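Long-range contact in T cell receptor mu chain (Monodelphis domestica, PDB 7L15), which forms, paired with a gamma chain, a marsupial T cell receptor that probably recognises antigen through its immunoglobulin variable domain: residues 151-163 and 200-212. Residues are numbered along the deposited sequence; the frame is centred on the assembly and turned at random.
Sequences CLIRNFYPKELHV and AITCSVKHLGKEI
H207 and P158 show how one buried histidine can hold a loop to the end of a strand. The imidazole N-H of H207 NE2 reaches P158 O at 2.9 Å, with the carbonyl oxygen almost in the ring plane, a geometry that helps to fix the rotation of the ring. CG of H207 lies anti to the backbone N (chi1 -179°), which brings the ring to the carbonyls of the 157-160 loop. Beside it, H162 and K206 form an antiparallel hydrogen-bonded pair, K206 N to H162 O at 2.8 Å and H162 N to K206 O at 3.1 Å. A water bridges E160 O to L208 N.

The two faces of the imidazole are taken, which restrains it further: CB of F156 presses on one in a CH-pi contact, CG of L208 on the other. The F156 ring turns its edge toward the same imidazole in an offset edge-to-face pair, planes at 72°. CD of the P158 ring, which follows a cis peptide bond, packs against L208 CD2 at 3.8 Å.

The next pair, V163 with V205, is non-hydrogen-bonded and turns its side chains to the opposite face, the one that meets I153. V205 meets L161 through CG1 and, through CG2, I153 CD1 of the facing sheet at 3.8 Å. V140 of strand 139-145 also packs on V205. V163 CG1 rests against C203 SG, and the C151–C203 disulfide, chi3 -85°, ties strand 148-156 to strand 201-207 across the interior. Two facing sheets joined by a buried disulfide make the immunoglobulin fold; the Phe-Tyr-Pro turn with its cis proline, between the second and third strands, is characteristic of constant (C1-set) domains.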
ATOM      1  N   CYS A 151     -20.378  13.761  -3.041  1.00 45.64           N
ATOM      2  CA  CYS A 151     -20.209  15.076  -2.453  1.00 48.91           C
ATOM      3  C   CYS A 151     -18.711  15.297  -2.267  1.00 37.16           C
ATOM      4  O   CYS A 151     -18.067  14.570  -1.514  1.00 39.47           O
ATOM      5  CB  CYS A 151     -20.985  15.172  -1.136  1.00 53.70           C
ATOM      6  SG  CYS A 151     -20.749  16.707  -0.333  1.00 58.28           S
ATOM      7  N   LEU A 152     -18.155  16.277  -2.973  1.00 40.43           N
ATOM      8  CA  LEU A 152     -16.720  16.534  -2.976  1.00 38.89           C
ATOM      9  C   LEU A 152     -16.417  17.667  -2.006  1.00 41.70           C
ATOM     10  O   LEU A 152     -16.977  18.760  -2.129  1.00 47.65           O
ATOM     11  CB  LEU A 152     -16.245  16.885  -4.384  1.00 41.66           C
ATOM     12  CG  LEU A 152     -14.894  17.573  -4.527  1.00 44.25           C
ATOM     13  CD1 LEU A 152     -13.812  16.689  -3.998  1.00 45.48           C
ATOM     14  CD2 LEU A 152     -14.649  17.862  -6.016  1.00 45.51           C
ATOM     15  N   ILE A 153     -15.513  17.416  -1.066  1.00 44.15           N
ATOM     16  CA  ILE A 153     -15.227  18.333   0.030  1.00 42.76           C
ATOM     17  C   ILE A 153     -13.728  18.631   0.008  1.00 43.88           C
ATOM     18  O   ILE A 153     -12.919  17.748   0.328  1.00 38.83           O
ATOM     19  CB  ILE A 153     -15.661  17.729   1.368  1.00 38.13           C
ATOM     20  CG1 ILE A 153     -17.135  17.337   1.279  1.00 36.53           C
ATOM     21  CG2 ILE A 153     -15.410  18.724   2.522  1.00 36.40           C
ATOM     22  CD1 ILE A 153     -17.549  16.329   2.340  1.00 40.67           C
ATOM     23  N   ARG A 154     -13.347  19.864  -0.349  1.00 41.30           N
ATOM     24  CA  ARG A 154     -11.957  20.151  -0.716  1.00 42.94           C
ATOM     25  C   ARG A 154     -11.263  21.099   0.247  1.00 49.10           C
ATOM     26  O   ARG A 154     -11.748  22.199   0.522  1.00 47.40           O
ATOM     27  CB  ARG A 154     -11.859  20.731  -2.126  1.00 45.15           C
ATOM     28  CG  ARG A 154     -12.265  19.748  -3.177  1.00 53.50           C
ATOM     29  CD  ARG A 154     -11.394  19.762  -4.423  1.00 48.63           C
ATOM     30  NE  ARG A 154     -10.163  20.523  -4.287  1.00 45.72           N
ATOM     31  CZ  ARG A 154      -9.748  21.428  -5.165  1.00 43.62           C
ATOM     32  NH1 ARG A 154      -8.609  22.062  -4.963  1.00 50.37           N
ATOM     33  NH2 ARG A 154     -10.458  21.679  -6.264  1.00 34.85           N
ATOM     34  N   ASN A 155     -10.102  20.664   0.726  1.00 58.12           N
ATOM     35  CA  ASN A 155      -9.130  21.526   1.375  1.00 55.83           C
ATOM     36  C   ASN A 155      -9.713  22.108   2.658  1.00 45.61           C
ATOM     37  O   ASN A 155     -10.210  23.242   2.707  1.00 49.98           O
ATOM     38  CB  ASN A 155      -8.644  22.578   0.378  1.00 55.33           C
ATOM     39  CG  ASN A 155      -8.106  21.931  -0.907  1.00 58.58           C
ATOM     40  OD1 ASN A 155      -8.514  22.282  -2.018  1.00 66.92           O
ATOM     41  ND2 ASN A 155      -7.211  20.965  -0.749  1.00 48.08           N
ATOM     42  N   PHE A 156      -9.681  21.290   3.699  1.00 37.13           N
ATOM     43  CA  PHE A 156     -10.047  21.713   5.032  1.00 39.96           C
ATOM     44  C   PHE A 156      -8.978  21.260   6.006  1.00 42.22           C
ATOM     45  O   PHE A 156      -8.216  20.331   5.741  1.00 46.76           O
ATOM     46  CB  PHE A 156     -11.416  21.170   5.446  1.00 33.69           C
ATOM     47  CG  PHE A 156     -11.581  19.690   5.265  1.00 32.78           C
ATOM     48  CD1 PHE A 156     -11.923  19.167   4.025  1.00 34.67           C
ATOM     49  CD2 PHE A 156     -11.438  18.827   6.340  1.00 32.47           C
ATOM     50  CE1 PHE A 156     -12.097  17.803   3.861  1.00 34.94           C
ATOM     51  CE2 PHE A 156     -11.613  17.459   6.187  1.00 37.90           C
ATOM     52  CZ  PHE A 156     -11.937  16.946   4.944  1.00 40.84           C
ATOM     53  N   TYR A 157      -8.927  21.939   7.140  1.00 41.93           N
ATOM     54  CA  TYR A 157      -8.023  21.580   8.185  1.00 33.51           C
ATOM     55  C   TYR A 157      -8.664  22.175   9.431  1.00 38.67           C
ATOM     56  O   TYR A 157      -9.158  23.310   9.364  1.00 39.76           O
ATOM     57  CB  TYR A 157      -6.608  22.133   7.973  1.00 32.88           C
ATOM     58  CG  TYR A 157      -5.698  21.569   9.037  1.00 46.61           C
ATOM     59  CD1 TYR A 157      -5.137  20.302   8.886  1.00 42.05           C
ATOM     60  CD2 TYR A 157      -5.469  22.257  10.228  1.00 37.51           C
ATOM     61  CE1 TYR A 157      -4.344  19.738   9.880  1.00 39.02           C
ATOM     62  CE2 TYR A 157      -4.661  21.692  11.245  1.00 40.04           C
ATOM     63  CZ  TYR A 157      -4.106  20.433  11.050  1.00 40.37           C
ATOM     64  OH  TYR A 157      -3.318  19.858  12.024  1.00 48.89           O
ATOM     65  N   PRO A 158      -8.688  21.453  10.569  1.00 38.01           N
ATOM     66  CA  PRO A 158      -8.236  20.074  10.784  1.00 38.93           C
ATOM     67  C   PRO A 158      -9.202  19.040  10.162  1.00 41.25           C
ATOM     68  O   PRO A 158     -10.227  19.413   9.573  1.00 38.75           O
ATOM     69  CB  PRO A 158      -8.205  19.954  12.323  1.00 36.46           C
ATOM     70  CG  PRO A 158      -9.329  20.866  12.768  1.00 46.30           C
ATOM     71  CD  PRO A 158      -9.317  22.017  11.782  1.00 44.95           C
ATOM     72  N   LYS A 159      -8.894  17.753  10.333  1.00 43.36           N
ATOM     73  CA  LYS A 159      -9.566  16.693   9.583  1.00 42.47           C
ATOM     74  C   LYS A 159     -10.962  16.376  10.101  1.00 43.97           C
ATOM     75  O   LYS A 159     -11.753  15.795   9.354  1.00 44.05           O
ATOM     76  CB  LYS A 159      -8.729  15.396   9.604  1.00 45.49           C
ATOM     77  CG  LYS A 159      -8.791  14.648  10.928  1.00 39.82           C
ATOM     78  CD  LYS A 159      -7.793  13.500  11.014  1.00 55.87           C
ATOM     79  CE  LYS A 159      -6.519  13.938  11.705  1.00 67.14           C
ATOM     80  NZ  LYS A 159      -5.931  12.865  12.562  1.00 69.83           N
ATOM     81  N   GLU A 160     -11.278  16.702  11.353  1.00 37.00           N
ATOM     82  CA  GLU A 160     -12.585  16.354  11.898  1.00 41.19           C
ATOM     83  C   GLU A 160     -13.679  17.129  11.161  1.00 47.67           C
ATOM     84  O   GLU A 160     -13.618  18.364  11.053  1.00 42.64           O
ATOM     85  CB  GLU A 160     -12.641  16.635  13.403  1.00 44.24           C
ATOM     86  CG  GLU A 160     -11.726  15.744  14.242  1.00 58.47           C
ATOM     87  CD  GLU A 160     -10.261  16.156  14.164  1.00 60.95           C
ATOM     88  OE1 GLU A 160      -9.997  17.328  13.839  1.00 57.43           O
ATOM     89  OE2 GLU A 160      -9.380  15.303  14.422  1.00 65.17           O
ATOM     90  N   LEU A 161     -14.663  16.400  10.625  1.00 41.42           N
ATOM     91  CA  LEU A 161     -15.867  17.023  10.085  1.00 40.78           C
ATOM     92  C   LEU A 161     -17.011  16.021  10.133  1.00 42.69           C
ATOM     93  O   LEU A 161     -16.817  14.822  10.334  1.00 44.97           O
ATOM     94  CB  LEU A 161     -15.671  17.556   8.651  1.00 47.07           C
ATOM     95  CG  LEU A 161     -15.044  16.732   7.513  1.00 55.21           C
ATOM     96  CD1 LEU A 161     -15.280  15.244   7.650  1.00 57.55           C
ATOM     97  CD2 LEU A 161     -15.542  17.184   6.155  1.00 49.16           C
ATOM     98  N   HIS A 162     -18.208  16.532   9.915  1.00 45.23           N
ATOM     99  CA  HIS A 162     -19.411  15.727   9.829  1.00 45.42           C
ATOM    100  C   HIS A 162     -20.078  16.055   8.506  1.00 43.25           C
ATOM    101  O   HIS A 162     -20.206  17.235   8.158  1.00 45.71           O
ATOM    102  CB  HIS A 162     -20.341  16.022  11.006  1.00 44.27           C
ATOM    103  CG  HIS A 162     -21.479  15.066  11.141  1.00 57.40           C
ATOM    104  ND1 HIS A 162     -22.722  15.306  10.590  1.00 60.65           N
ATOM    105  CD2 HIS A 162     -21.575  13.880  11.787  1.00 57.40           C
ATOM    106  CE1 HIS A 162     -23.532  14.306  10.887  1.00 59.47           C
ATOM    107  NE2 HIS A 162     -22.863  13.431  11.616  1.00 63.22           N
ATOM    108  N   VAL A 163     -20.470  15.010   7.766  1.00 41.83           N
ATOM    109  CA  VAL A 163     -21.071  15.122   6.443  1.00 38.25           C
ATOM    110  C   VAL A 163     -22.390  14.374   6.438  1.00 43.83           C
ATOM    111  O   VAL A 163     -22.557  13.349   7.112  1.00 43.93           O
ATOM    112  CB  VAL A 163     -20.174  14.566   5.321  1.00 42.98           C
ATOM    113  CG1 VAL A 163     -20.696  15.001   3.940  1.00 41.63           C
ATOM    114  CG2 VAL A 163     -18.749  15.007   5.519  1.00 34.97           C
ATOM    115  N   ALA A 200     -34.169  15.855  -5.370  1.00 58.07           N
ATOM    116  CA  ALA A 200     -33.463  16.961  -4.745  1.00 56.59           C
ATOM    117  C   ALA A 200     -32.445  16.406  -3.759  1.00 62.47           C
ATOM    118  O   ALA A 200     -32.749  15.500  -2.977  1.00 65.72           O
ATOM    119  CB  ALA A 200     -34.447  17.897  -4.040  1.00 54.10           C
ATOM    120  N   ILE A 201     -31.226  16.921  -3.811  1.00 60.55           N
ATOM    121  CA  ILE A 201     -30.152  16.411  -2.974  1.00 58.55           C
ATOM    122  C   ILE A 201     -29.431  17.586  -2.329  1.00 58.70           C
ATOM    123  O   ILE A 201     -29.246  18.639  -2.951  1.00 48.75           O
ATOM    124  CB  ILE A 201     -29.184  15.511  -3.782  1.00 58.79           C
ATOM    125  CG1 ILE A 201     -28.065  14.983  -2.887  1.00 60.97           C
ATOM    126  CG2 ILE A 201     -28.643  16.225  -5.017  1.00 55.76           C
ATOM    127  CD1 ILE A 201     -28.595  14.170  -1.730  1.00 67.90           C
ATOM    128  N   THR A 202     -29.067  17.419  -1.065  1.00 47.51           N
ATOM    129  CA  THR A 202     -28.300  18.421  -0.346  1.00 51.97           C
ATOM    130  C   THR A 202     -27.131  17.739   0.335  1.00 46.73           C
ATOM    131  O   THR A 202     -27.310  16.728   1.021  1.00 49.25           O
ATOM    132  CB  THR A 202     -29.157  19.156   0.699  1.00 51.42           C
ATOM    133  OG1 THR A 202     -30.136  19.963   0.033  1.00 58.49           O
ATOM    134  CG2 THR A 202     -28.281  20.045   1.579  1.00 54.32           C
ATOM    135  N   CYS A 203     -25.939  18.280   0.149  1.00 46.45           N
ATOM    136  CA  CYS A 203     -24.790  17.837   0.909  1.00 45.68           C
ATOM    137  C   CYS A 203     -24.469  18.897   1.945  1.00 43.78           C
ATOM    138  O   CYS A 203     -24.306  20.071   1.606  1.00 55.33           O
ATOM    139  CB  CYS A 203     -23.577  17.594   0.019  1.00 43.95           C
ATOM    140  SG  CYS A 203     -22.272  16.906   1.007  1.00 55.40           S
ATOM    141  N   SER A 204     -24.366  18.487   3.195  1.00 43.17           N
ATOM    142  CA  SER A 204     -24.222  19.428   4.288  1.00 43.86           C
ATOM    143  C   SER A 204     -23.021  19.034   5.134  1.00 43.82           C
ATOM    144  O   SER A 204     -22.937  17.891   5.599  1.00 41.19           O
ATOM    145  CB  SER A 204     -25.494  19.468   5.129  1.00 45.37           C
ATOM    146  OG  SER A 204     -25.219  20.081   6.373  1.00 53.06           O
ATOM    147  N   VAL A 205     -22.101  19.979   5.331  1.00 42.96           N
ATOM    148  CA  VAL A 205     -20.826  19.733   5.994  1.00 40.44           C
ATOM    149  C   VAL A 205     -20.711  20.638   7.210  1.00 41.21           C
ATOM    150  O   VAL A 205     -21.002  21.837   7.132  1.00 50.26           O
ATOM    151  CB  VAL A 205     -19.646  19.970   5.029  1.00 56.95           C
ATOM    152  CG1 VAL A 205     -18.313  19.820   5.757  1.00 51.46           C
ATOM    153  CG2 VAL A 205     -19.734  19.002   3.854  1.00 45.09           C
ATOM    154  N   LYS A 206     -20.281  20.066   8.325  1.00 41.22           N
ATOM    155  CA  LYS A 206     -20.038  20.808   9.552  1.00 45.71           C
ATOM    156  C   LYS A 206     -18.555  20.703   9.868  1.00 53.08           C
ATOM    157  O   LYS A 206     -17.998  19.601   9.905  1.00 46.22           O
ATOM    158  CB  LYS A 206     -20.893  20.275  10.705  1.00 45.87           C
ATOM    159  CG  LYS A 206     -22.289  20.886  10.756  1.00 54.52           C
ATOM    160  CD  LYS A 206     -23.265  19.986  11.494  1.00 66.59           C
ATOM    161  CE  LYS A 206     -24.511  20.744  11.940  1.00 75.11           C
ATOM    162  NZ  LYS A 206     -24.868  20.460  13.371  1.00 73.49           N
ATOM    163  N   HIS A 207     -17.914  21.846  10.059  1.00 55.14           N
ATOM    164  CA  HIS A 207     -16.474  21.874  10.247  1.00 37.97           C
ATOM    165  C   HIS A 207     -16.176  23.082  11.115  1.00 43.80           C
ATOM    166  O   HIS A 207     -16.551  24.203  10.754  1.00 47.02           O
ATOM    167  CB  HIS A 207     -15.755  21.941   8.894  1.00 39.63           C
ATOM    168  CG  HIS A 207     -14.262  21.960   9.003  1.00 46.12           C
ATOM    169  ND1 HIS A 207     -13.525  23.118   8.882  1.00 38.22           N
ATOM    170  CD2 HIS A 207     -13.370  20.965   9.229  1.00 43.18           C
ATOM    171  CE1 HIS A 207     -12.241  22.835   9.040  1.00 49.37           C
ATOM    172  NE2 HIS A 207     -12.120  21.534   9.248  1.00 41.70           N
ATOM    173  N   LEU A 208     -15.574  22.836  12.283  1.00 45.16           N
ATOM    174  CA  LEU A 208     -15.244  23.882  13.263  1.00 43.08           C
ATOM    175  C   LEU A 208     -16.467  24.714  13.609  1.00 50.26           C
ATOM    176  O   LEU A 208     -16.398  25.937  13.720  1.00 56.87           O
ATOM    177  CB  LEU A 208     -14.113  24.785  12.757  1.00 42.45           C
ATOM    178  CG  LEU A 208     -12.823  24.018  12.479  1.00 52.38           C
ATOM    179  CD1 LEU A 208     -11.799  24.950  11.908  1.00 58.90           C
ATOM    180  CD2 LEU A 208     -12.302  23.343  13.743  1.00 46.29           C
ATOM    181  N   GLY A 209     -17.603  24.047  13.765  1.00 62.58           N
ATOM    182  CA  GLY A 209     -18.821  24.746  14.113  1.00 65.71           C
ATOM    183  C   GLY A 209     -19.425  25.607  13.026  1.00 69.33           C
ATOM    184  O   GLY A 209     -20.413  26.296  13.298  1.00 75.43           O
ATOM    185  N   LYS A 210     -18.861  25.613  11.816  1.00 64.62           N
ATOM    186  CA  LYS A 210     -19.465  26.284  10.670  1.00 56.94           C
ATOM    187  C   LYS A 210     -20.144  25.245   9.788  1.00 55.37           C
ATOM    188  O   LYS A 210     -19.697  24.101   9.696  1.00 51.44           O
ATOM    189  CB  LYS A 210     -18.418  27.050   9.853  1.00 51.23           C
ATOM    190  N   GLU A 211     -21.232  25.647   9.143  1.00 62.25           N
ATOM    191  CA  GLU A 211     -21.976  24.768   8.250  1.00 46.48           C
ATOM    192  C   GLU A 211     -21.777  25.236   6.817  1.00 53.03           C
ATOM    193  O   GLU A 211     -21.924  26.425   6.522  1.00 60.58           O
ATOM    194  CB  GLU A 211     -23.458  24.743   8.615  1.00 52.79           C
ATOM    195  CG  GLU A 211     -24.245  23.556   8.048  1.00 53.21           C
ATOM    196  CD  GLU A 211     -24.690  23.774   6.602  1.00 63.31           C
ATOM    197  OE1 GLU A 211     -24.845  22.771   5.875  1.00 60.21           O
ATOM    198  OE2 GLU A 211     -24.887  24.947   6.194  1.00 64.32           O
ATOM    199  N   ILE A 212     -21.405  24.304   5.943  1.00 51.36           N
ATOM    200  CA  ILE A 212     -21.213  24.559   4.519  1.00 48.65           C
ATOM    201  C   ILE A 212     -22.041  23.530   3.773  1.00 53.12           C
ATOM    202  O   ILE A 212     -22.210  22.398   4.239  1.00 56.13           O
ATOM    203  CB  ILE A 212     -19.735  24.479   4.078  1.00 48.68           C
ATOM    204  CG1 ILE A 212     -18.818  25.273   5.014  1.00 52.78           C
ATOM    205  CG2 ILE A 212     -19.580  24.969   2.644  1.00 43.63           C
ATOM    206  CD1 ILE A 212     -18.243  24.444   6.141  1.00 54.43           C
TER
HETATM  207  O   HOH W   1     -14.486  20.345  12.913  1.00 55.57           O